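Local coordinates for protein GlcNAc Inducible Gene 2, GIG2 (Candida albicans, PDB 6AKZ) that binds an iron(III) ion and is probably an oxygenase of the cupin-related DUF1479 family, encoded by a gene induced by N-acetylglucosamine, at residues L434-K439 / A457-G462; W127-W132 / A399-Q404; L168-V173 / K449-A454. All blocks are in the same frame, centred on the assembly; numbering follows the deposited sequence.

Contact 1: L434-K439 / A457-G462; sequences LEEFEK and ALKSSG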
loop_
_atom_site.group_PDB
_atom_site.type_symbol
_atom_site.label_atom_id
_atom_site.label_comp_id
_atom_site.label_asym_id
_atom_site.label_seq_id
_atom_site.Cartn_x
_atom_site.Cartn_y
_atom_site.Cartn_z
ATOM N N LEU A 434 -15.335 -10.696 13.208
ATOM C CA LEU A 434 -16.652 -11.135 13.698
ATOM C C LEU A 434 -16.541 -12.482 14.398
ATOM O O LEU A 434 -17.555 -12.986 14.880
ATOM C CB LEU A 434 -17.637 -11.215 12.525
ATOM C CG LEU A 434 -17.942 -9.871 11.821
ATOM C CD1 LEU A 434 -18.723 -10.066 10.518
ATOM C CD2 LEU A 434 -18.681 -8.908 12.730
ATOM N N GLU A 435 -15.340 -13.093 14.418
ATOM C CA GLU A 435 -15.174 -14.410 14.976
ATOM C C GLU A 435 -13.747 -14.499 15.478
ATOM O O GLU A 435 -12.835 -13.992 14.810
ATOM C CB GLU A 435 -15.372 -15.423 13.870
ATOM C CG GLU A 435 -15.157 -16.858 14.295
ATOM C CD GLU A 435 -16.198 -17.279 15.337
ATOM O OE1 GLU A 435 -17.410 -17.222 15.014
ATOM O OE2 GLU A 435 -15.797 -17.576 16.482
ATOM N N GLU A 436 -13.545 -15.174 16.619
ATOM C CA GLU A 436 -12.215 -15.301 17.170
ATOM C C GLU A 436 -11.380 -16.186 16.247
ATOM O O GLU A 436 -11.882 -17.073 15.513
ATOM C CB GLU A 436 -12.244 -15.943 18.584
ATOM C CG GLU A 436 -13.023 -15.133 19.606
ATOM C CD GLU A 436 -14.526 -15.513 19.720
ATOM O OE1 GLU A 436 -15.262 -15.834 18.706
ATOM O OE2 GLU A 436 -14.990 -15.489 20.876
ATOM N N PHE A 437 -10.090 -15.944 16.289
ATOM C CA PHE A 437 -9.084 -16.735 15.533
ATOM C C PHE A 437 -8.799 -18.054 16.188
ATOM O O PHE A 437 -8.780 -18.160 17.390
ATOM C CB PHE A 437 -7.798 -15.919 15.373
ATOM C CG PHE A 437 -7.999 -14.680 14.568
ATOM C CD1 PHE A 437 -8.058 -14.778 13.180
ATOM C CD2 PHE A 437 -8.175 -13.473 15.176
ATOM C CE1 PHE A 437 -8.337 -13.658 12.428
ATOM C CE2 PHE A 437 -8.393 -12.328 14.407
ATOM C CZ PHE A 437 -8.455 -12.444 13.011
ATOM N N GLU A 438 -8.727 -19.101 15.383
ATOM C CA GLU A 438 -8.317 -20.397 15.829
ATOM C C GLU A 438 -6.796 -20.382 16.037
ATOM O O GLU A 438 -6.078 -19.751 15.277
ATOM C CB GLU A 438 -8.720 -21.425 14.751
ATOM C CG GLU A 438 -8.771 -22.865 15.228
ATOM C CD GLU A 438 -8.657 -23.879 14.065
ATOM O OE1 GLU A 438 -9.219 -23.608 12.990
ATOM O OE2 GLU A 438 -7.964 -24.928 14.222
ATOM N N LYS A 439 -6.299 -21.035 17.081
ATOM C CA LYS A 439 -4.863 -21.211 17.260
ATOM C C LYS A 439 -4.596 -22.671 17.493
ATOM O O LYS A 439 -4.796 -23.089 18.621
ATOM C CB LYS A 439 -4.346 -20.507 18.452
ATOM C CG LYS A 439 -4.680 -19.075 18.333
ATOM C CD LYS A 439 -3.904 -18.509 19.441
ATOM C CE LYS A 439 -4.480 -17.272 19.947
ATOM N NZ LYS A 439 -5.859 -16.944 19.616
ATOM N N ALA A 457 -8.541 -8.418 22.309
ATOM C CA ALA A 457 -9.176 -7.236 21.851
ATOM C C ALA A 457 -10.605 -7.443 21.397
ATOM O O ALA A 457 -11.458 -6.638 21.746
ATOM C CB ALA A 457 -8.343 -6.550 20.787
ATOM N N LEU A 458 -10.922 -8.539 20.706
ATOM C CA LEU A 458 -12.305 -8.736 20.353
ATOM C C LEU A 458 -13.146 -8.936 21.613
ATOM O O LEU A 458 -14.289 -8.439 21.654
ATOM C CB LEU A 458 -12.460 -9.889 19.435
ATOM C CG LEU A 458 -11.769 -9.791 18.067
ATOM C CD1 LEU A 458 -11.917 -11.128 17.344
ATOM C CD2 LEU A 458 -12.420 -8.692 17.241
ATOM N N LYS A 459 -12.602 -9.608 22.631
ATOM C CA LYS A 459 -13.359 -9.809 23.909
ATOM C C LYS A 459 -13.585 -8.541 24.674
ATOM O O LYS A 459 -14.713 -8.306 25.150
ATOM C CB LYS A 459 -12.669 -10.785 24.849
ATOM C CG LYS A 459 -13.086 -12.213 24.668
ATOM C CD LYS A 459 -12.143 -13.148 25.452
ATOM C CE LYS A 459 -11.902 -14.486 24.741
ATOM N NZ LYS A 459 -13.136 -15.301 24.840
ATOM N N SER A 460 -12.579 -7.707 24.816
ATOM C CA SER A 460 -12.675 -6.469 25.584
ATOM C C SER A 460 -13.190 -5.296 24.788
ATOM O O SER A 460 -13.656 -4.330 25.371
ATOM C CB SER A 460 -11.302 -6.061 26.085
ATOM O OG SER A 460 -10.718 -7.143 26.787
ATOM N N SER A 461 -13.034 -5.331 23.468
ATOM C CA SER A 461 -13.517 -4.270 22.606
ATOM C C SER A 461 -12.590 -3.038 22.545
ATOM O O SER A 461 -12.951 -2.005 21.971
ATOM C CB SER A 461 -14.966 -3.864 23.004
ATOM N N GLY A 462 -11.386 -3.138 23.094
ATOM C CA GLY A 462 -10.435 -2.046 23.035
ATOM C C GLY A 462 -9.029 -2.644 22.939
ATOM O O GLY A 462 -8.826 -3.836 23.138
#
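L458, near the C-terminal end of helix 445-460, reaches toward the extended segment 434-439 and does nearly all the close touching. Its methyl CD1 lies 3.9 Å from the carbonyl oxygen E435 O and 4.2 Å from E436 CA, so an apolar branch rests against main chain rather than against another side chain. CG stands opposite the carbonyl carbon (chi1 -62°), and this first torsion carries the branched end from the helix to the E435-E436 peptide. The buried side is the firm one: F437 N is held by N455 OD1 of the same helix, the F437 ring packs on A454, and L458 also touches L386 of helix 382-394. Toward solvent the contact is loose. The end of K459 comes near E436, with K459 NZ 4.4 Å from E436 OE2; the opposite charges probably attract, but at a distance beyond a salt bridge. The carboxylates of the loop are themselves crowded, with E435 OE2 only 2.9 Å from E436 OE1; such closeness of two acceptors may raise the proton affinity of one of them. E435 folds back along its own segment, its OE2 accepting a weak bond of 3.3 Å from E436 N. S461, with positive phi (80°), is the first residue to leave helical angles; its N still bonds A457 O at 2.7 Å. The arrangement is a helix and the extended connection that leads into it: the loop from helix 426-431 runs past the far end of helix 445-460, whose leucine lies on the loop backbone while K459 and E436 lie on the more exposed side.

Contact 2: W127-W132 / A399-Q404; sequences WYNVFW and ADYRSQ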
loop_
_atom_site.group_PDB
_atom_site.type_symbol
_atom_site.label_atom_id
_atom_site.label_comp_id
_atom_site.label_asym_id
_atom_site.label_seq_id
_atom_site.Cartn_x
_atom_site.Cartn_y
_atom_site.Cartn_z
ATOM N N TRP A 127 -15.246 8.822 -7.187
ATOM C CA TRP A 127 -15.095 7.988 -5.996
ATOM C C TRP A 127 -16.437 7.807 -5.292
ATOM O O TRP A 127 -17.165 8.777 -5.080
ATOM C CB TRP A 127 -14.074 8.603 -5.036
ATOM C CG TRP A 127 -12.707 8.753 -5.629
ATOM C CD1 TRP A 127 -12.221 9.835 -6.303
ATOM C CD2 TRP A 127 -11.650 7.787 -5.603
ATOM N NE1 TRP A 127 -10.925 9.603 -6.698
ATOM C CE2 TRP A 127 -10.551 8.353 -6.280
ATOM C CE3 TRP A 127 -11.524 6.499 -5.073
ATOM C CZ2 TRP A 127 -9.344 7.678 -6.441
ATOM C CZ3 TRP A 127 -10.324 5.830 -5.234
ATOM C CH2 TRP A 127 -9.250 6.419 -5.912
ATOM N N TYR A 128 -16.770 6.568 -4.937
ATOM C CA TYR A 128 -18.065 6.300 -4.268
ATOM C C TYR A 128 -17.805 5.670 -2.886
ATOM O O TYR A 128 -17.147 4.629 -2.791
ATOM C CB TYR A 128 -18.855 5.354 -5.142
ATOM C CG TYR A 128 -19.255 6.053 -6.405
ATOM C CD1 TYR A 128 -18.410 6.072 -7.523
ATOM C CD2 TYR A 128 -20.453 6.746 -6.469
ATOM C CE1 TYR A 128 -18.764 6.806 -8.655
ATOM C CE2 TYR A 128 -20.830 7.454 -7.612
ATOM C CZ TYR A 128 -19.988 7.468 -8.713
ATOM O OH TYR A 128 -20.343 8.160 -9.838
ATOM N N ASN A 129 -18.313 6.301 -1.824
ATOM C CA ASN A 129 -17.992 5.927 -0.448
ATOM C C ASN A 129 -18.952 4.839 0.005
ATOM O O ASN A 129 -19.782 5.060 0.899
ATOM C CB ASN A 129 -18.036 7.158 0.472
ATOM C CG ASN A 129 -16.866 8.103 0.221
ATOM O OD1 ASN A 129 -16.209 8.019 -0.792
ATOM N ND2 ASN A 129 -16.575 8.947 1.165
ATOM N N VAL A 130 -18.897 3.713 -0.695
ATOM C CA VAL A 130 -19.597 2.526 -0.361
ATOM C C VAL A 130 -18.492 1.548 0.101
ATOM O O VAL A 130 -17.476 1.304 -0.597
ATOM C CB VAL A 130 -20.475 1.998 -1.504
ATOM C CG1 VAL A 130 -19.694 1.628 -2.779
ATOM C CG2 VAL A 130 -21.222 0.767 -1.056
ATOM N N PHE A 131 -18.695 0.973 1.273
ATOM C CA PHE A 131 -17.700 0.073 1.881
ATOM C C PHE A 131 -18.126 -1.378 2.077
ATOM O O PHE A 131 -17.274 -2.289 1.878
ATOM C CB PHE A 131 -17.267 0.698 3.196
ATOM C CG PHE A 131 -16.667 2.064 3.026
ATOM C CD1 PHE A 131 -15.360 2.225 2.608
ATOM C CD2 PHE A 131 -17.464 3.223 3.177
ATOM C CE1 PHE A 131 -14.800 3.481 2.487
ATOM C CE2 PHE A 131 -16.924 4.500 3.020
ATOM C CZ PHE A 131 -15.575 4.631 2.667
ATOM N N TRP A 132 -19.402 -1.631 2.475
ATOM C CA TRP A 132 -19.860 -2.935 2.940
ATOM C C TRP A 132 -20.947 -3.605 2.065
ATOM O O TRP A 132 -21.657 -4.529 2.512
ATOM C CB TRP A 132 -20.291 -2.869 4.453
ATOM C CG TRP A 132 -19.328 -2.162 5.403
ATOM C CD1 TRP A 132 -19.559 -1.034 6.141
ATOM C CD2 TRP A 132 -17.941 -2.480 5.613
ATOM N NE1 TRP A 132 -18.417 -0.634 6.828
ATOM C CE2 TRP A 132 -17.407 -1.508 6.512
ATOM C CE3 TRP A 132 -17.113 -3.507 5.163
ATOM C CZ2 TRP A 132 -16.102 -1.542 6.956
ATOM C CZ3 TRP A 132 -15.757 -3.510 5.606
ATOM C CH2 TRP A 132 -15.293 -2.556 6.497
ATOM N N ALA A 399 -13.564 4.144 9.961
ATOM C CA ALA A 399 -13.127 5.348 10.634
ATOM C C ALA A 399 -12.472 6.382 9.796
ATOM O O ALA A 399 -12.592 7.570 10.087
ATOM C CB ALA A 399 -12.148 4.967 11.748
ATOM N N ASP A 400 -11.659 5.964 8.822
ATOM C CA ASP A 400 -10.953 6.947 7.993
ATOM C C ASP A 400 -11.922 7.771 7.159
ATOM O O ASP A 400 -11.572 8.886 6.779
ATOM C CB ASP A 400 -9.929 6.310 7.032
ATOM C CG ASP A 400 -8.784 5.594 7.762
ATOM O OD1 ASP A 400 -8.551 5.908 8.933
ATOM O OD2 ASP A 400 -8.041 4.767 7.174
ATOM N N TYR A 401 -13.111 7.254 6.868
ATOM C CA TYR A 401 -14.099 8.028 6.138
ATOM C C TYR A 401 -15.169 8.610 7.066
ATOM O O TYR A 401 -15.597 9.742 6.901
ATOM C CB TYR A 401 -14.708 7.167 5.038
ATOM C CG TYR A 401 -13.680 7.023 3.935
ATOM C CD1 TYR A 401 -13.547 8.017 2.936
ATOM C CD2 TYR A 401 -12.763 5.972 3.947
ATOM C CE1 TYR A 401 -12.550 7.910 1.955
ATOM C CE2 TYR A 401 -11.792 5.849 2.943
ATOM C CZ TYR A 401 -11.680 6.815 1.989
ATOM O OH TYR A 401 -10.719 6.669 1.035
ATOM N N ARG A 402 -15.595 7.809 8.020
ATOM C CA ARG A 402 -16.617 8.200 8.981
ATOM C C ARG A 402 -16.215 9.518 9.664
ATOM O O ARG A 402 -17.065 10.376 9.911
ATOM C CB ARG A 402 -16.763 7.074 9.993
ATOM C CG ARG A 402 -17.743 7.332 11.119
ATOM C CD ARG A 402 -19.123 7.046 10.673
ATOM N NE ARG A 402 -20.040 7.155 11.798
ATOM C CZ ARG A 402 -21.370 7.166 11.683
ATOM N NH1 ARG A 402 -21.975 7.066 10.499
ATOM N NH2 ARG A 402 -22.125 7.271 12.787
ATOM N N SER A 403 -14.919 9.685 9.945
ATOM C CA SER A 403 -14.425 10.883 10.642
ATOM C C SER A 403 -14.516 12.158 9.820
ATOM O O SER A 403 -14.294 13.243 10.349
ATOM C CB SER A 403 -12.967 10.675 11.106
ATOM O OG SER A 403 -12.083 10.648 9.988
ATOM N N GLN A 404 -14.794 12.049 8.527
ATOM C CA GLN A 404 -15.018 13.229 7.695
ATOM C C GLN A 404 -16.501 13.637 7.505
ATOM O O GLN A 404 -16.791 14.551 6.726
ATOM C CB GLN A 404 -14.391 12.990 6.331
ATOM C CG GLN A 404 -12.913 12.610 6.381
ATOM C CD GLN A 404 -12.423 12.230 5.002
ATOM O OE1 GLN A 404 -12.685 12.939 4.035
ATOM N NE2 GLN A 404 -11.758 11.080 4.887
HETATM O O HOH W 1 -16.559 10.067 4.243
#
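F131 pushes the CZ corner of its ring over one face of the Y401 ring, with F131 CZ 3.3 Å from Y401 CG. F131 CE1 follows at 3.5 Å from Y401 CD2, while the ring planes meet at 43° and their centroids are 5.0 Å apart, an oblique aromatic pair. Y401 has CG beside its backbone N (chi1 -74°), which turns the ring toward F131. N129 ND2 approaches Y401 CD1 at 3.6 Å, its amide plane turned 73° from the ring. A water donates to Y401 O (2.8 Å) and accepts a weak bond from N129 ND2 (3.3 Å), linking loop and helix. The stronger polar partner of N129 is R177, whose NH1 binds N129 OD1 and whose side chain also touches Y401. N129 is the centre of an inverse gamma turn; F131 N donates to Q415 OE1 and F131 O accepts from R140 NH2. The side chain of Y401 is about 10 Å from the bound iron(III) ion, and D400 hydrogen-bonds Y174 and S251. The loop continues edge strand 127-128, which pairs with strand 178-181 through Y128 and I178; V130 packs on helix 96-112, and W132 leans on helix 382-394.

Contact 3: L168-V173 / K449-A454; sequences LDTQLV and KIRSIA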
loop_
_atom_site.group_PDB
_atom_site.type_symbol
_atom_site.label_atom_id
_atom_site.label_comp_id
_atom_site.label_asym_id
_atom_site.label_seq_id
_atom_site.Cartn_x
_atom_site.Cartn_y
_atom_site.Cartn_z
ATOM N N LEU A 168 1.136 -13.642 8.703
ATOM C CA LEU A 168 0.982 -13.386 7.278
ATOM C C LEU A 168 0.014 -14.363 6.635
ATOM O O LEU A 168 -0.460 -14.121 5.527
ATOM C CB LEU A 168 2.360 -13.480 6.620
ATOM C CG LEU A 168 3.213 -12.237 6.824
ATOM C CD1 LEU A 168 4.645 -12.514 6.354
ATOM C CD2 LEU A 168 2.703 -11.035 6.090
ATOM N N ASP A 169 -0.323 -15.421 7.337
ATOM C CA ASP A 169 -1.366 -16.334 6.882
ATOM C C ASP A 169 -2.769 -15.777 7.055
ATOM O O ASP A 169 -3.754 -16.418 6.641
ATOM C CB ASP A 169 -1.310 -17.652 7.667
ATOM C CG ASP A 169 -0.080 -18.437 7.398
ATOM O OD1 ASP A 169 0.571 -18.209 6.354
ATOM O OD2 ASP A 169 0.254 -19.316 8.233
ATOM N N THR A 170 -2.958 -14.633 7.671
ATOM C CA THR A 170 -4.271 -14.155 7.859
ATOM C C THR A 170 -4.438 -12.813 7.151
ATOM O O THR A 170 -3.679 -11.847 7.430
ATOM C CB THR A 170 -4.566 -14.010 9.312
ATOM O OG1 THR A 170 -4.626 -15.334 9.892
ATOM C CG2 THR A 170 -5.896 -13.295 9.541
ATOM N N GLN A 171 -5.488 -12.737 6.315
ATOM C CA GLN A 171 -5.902 -11.488 5.675
ATOM C C GLN A 171 -6.996 -10.829 6.482
ATOM O O GLN A 171 -7.977 -11.454 6.759
ATOM C CB GLN A 171 -6.407 -11.798 4.270
ATOM C CG GLN A 171 -7.080 -10.701 3.513
ATOM C CD GLN A 171 -6.195 -9.518 3.157
ATOM O OE1 GLN A 171 -4.960 -9.500 3.369
ATOM N NE2 GLN A 171 -6.802 -8.570 2.496
ATOM N N LEU A 172 -6.834 -9.585 6.814
ATOM C CA LEU A 172 -7.910 -8.750 7.411
ATOM C C LEU A 172 -8.497 -7.857 6.318
ATOM O O LEU A 172 -7.831 -7.457 5.363
ATOM C CB LEU A 172 -7.363 -7.840 8.505
ATOM C CG LEU A 172 -6.711 -8.575 9.663
ATOM C CD1 LEU A 172 -6.338 -7.598 10.735
ATOM C CD2 LEU A 172 -7.550 -9.737 10.187
ATOM N N VAL A 173 -9.737 -7.458 6.532
ATOM C CA VAL A 173 -10.359 -6.469 5.718
ATOM C C VAL A 173 -10.172 -5.064 6.286
ATOM O O VAL A 173 -10.670 -4.707 7.409
ATOM C CB VAL A 173 -11.849 -6.746 5.492
ATOM C CG1 VAL A 173 -12.570 -5.574 4.756
ATOM C CG2 VAL A 173 -12.057 -8.083 4.754
ATOM N N LYS A 449 0.863 -15.598 19.053
ATOM C CA LYS A 449 0.681 -14.499 19.946
ATOM C C LYS A 449 -0.240 -13.433 19.366
ATOM O O LYS A 449 -1.112 -12.907 20.078
ATOM C CB LYS A 449 2.005 -13.896 20.327
ATOM C CG LYS A 449 2.891 -14.848 21.154
ATOM C CD LYS A 449 4.291 -14.244 21.222
ATOM C CE LYS A 449 5.215 -15.161 22.017
ATOM N NZ LYS A 449 6.625 -14.853 21.762
ATOM N N ILE A 450 -0.053 -13.085 18.078
ATOM C CA ILE A 450 -0.941 -12.023 17.504
ATOM C C ILE A 450 -2.397 -12.477 17.462
ATOM O O ILE A 450 -3.330 -11.673 17.675
ATOM C CB ILE A 450 -0.384 -11.468 16.175
ATOM C CG1 ILE A 450 -1.076 -10.163 15.806
ATOM C CG2 ILE A 450 -0.531 -12.558 15.055
ATOM C CD1 ILE A 450 -0.964 -9.051 16.836
ATOM N N ARG A 451 -2.623 -13.756 17.209
ATOM C CA ARG A 451 -3.942 -14.265 17.216
ATOM C C ARG A 451 -4.551 -14.138 18.598
ATOM O O ARG A 451 -5.685 -13.730 18.725
ATOM C CB ARG A 451 -4.005 -15.689 16.701
ATOM C CG ARG A 451 -3.810 -15.827 15.236
ATOM C CD ARG A 451 -3.971 -17.248 14.757
ATOM N NE ARG A 451 -3.573 -17.349 13.349
ATOM C CZ ARG A 451 -3.849 -18.333 12.524
ATOM N NH1 ARG A 451 -4.515 -19.422 12.925
ATOM N NH2 ARG A 451 -3.409 -18.238 11.251
ATOM N N SER A 452 -3.800 -14.470 19.630
ATOM C CA SER A 452 -4.295 -14.308 20.978
ATOM C C SER A 452 -4.615 -12.860 21.318
ATOM O O SER A 452 -5.671 -12.561 21.939
ATOM C CB SER A 452 -3.318 -14.900 21.996
ATOM O OG SER A 452 -3.804 -14.623 23.330
ATOM N N ILE A 453 -3.712 -11.962 20.950
ATOM C CA ILE A 453 -3.899 -10.533 21.246
ATOM C C ILE A 453 -5.175 -10.020 20.526
ATOM O O ILE A 453 -6.018 -9.314 21.143
ATOM C CB ILE A 453 -2.671 -9.778 20.839
ATOM C CG1 ILE A 453 -1.511 -10.127 21.798
ATOM C CG2 ILE A 453 -2.945 -8.258 20.776
ATOM C CD1 ILE A 453 -0.136 -9.749 21.250
ATOM N N ALA A 454 -5.371 -10.424 19.269
ATOM C CA ALA A 454 -6.621 -10.069 18.593
ATOM C C ALA A 454 -7.877 -10.580 19.296
ATOM O O ALA A 454 -8.842 -9.830 19.497
ATOM C CB ALA A 454 -6.642 -10.538 17.150
#
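T170 and D169 meet R451 where a chain corner before the short strand 170-171 comes up against helix 445-460. The corner falls at L168 and D169, between strands 166-167 and 170-171, and the helix presents one long side chain to it. R451 leaves the helix with CG swung beside its backbone N (chi1 -73°) and then runs extended from CG to NE, which spans a backbone separation of 9.4 Å between T170 CA and R451 CA. The touching is done by one guanidinium nitrogen. R451 NH2 is 3.4 Å from T170 OG1, which stands obliquely to the guanidinium plane, and 4.2 Å from D169 CB, which lies at the guanidinium edge, close to its plane. The firmer hold comes through D167, just before the segment: D167 OD2 forms a salt bridge with R451 NE and a hydrogen bond with T170 OG1, so one carboxylate oxygen serves both the helix and the strand. R451 NH1 is bound to E438 O; with the D167 salt bridge, this bond probably limits the rotation of the guanidinium. Contact between the two segments is thus slight and lies at the surface. Deeper in, helix 382-394 touches both segments: L172 packs on L385, I450 on I382, and A454 on both I382 and L385. The strand is kept in place by backbone bonds of T170 with L377 and of L172 with T375. D169 OD2, hydrogen-bonded by NE2 of Q447 one helical turn before R451, is 4.9 Å from R451 NH2, near enough for a weak charge attraction at most.

How the contacts relate
From the N terminus, 127-132 opens contact 2 and 168-173 opens contact 3. Contact 2 closes first, at 399-404, a loop of 266 intervening residues; contact 1 then opens at 434-439, contact 3 closes at 449-454, and contact 1 closes at 457-462 after only 17 residues. Contact 3 therefore crosses both others, while contacts 2 and 1 stand in series. Contacts 1 and 3 share helix 445-460 and touch along it. Contacts 2 and 3 meet where W132 CZ3 approaches V173 CG1 at 3.9 Å. Helix 382-394 borders all three, joining the edge of the main sheet to the C-terminal helices.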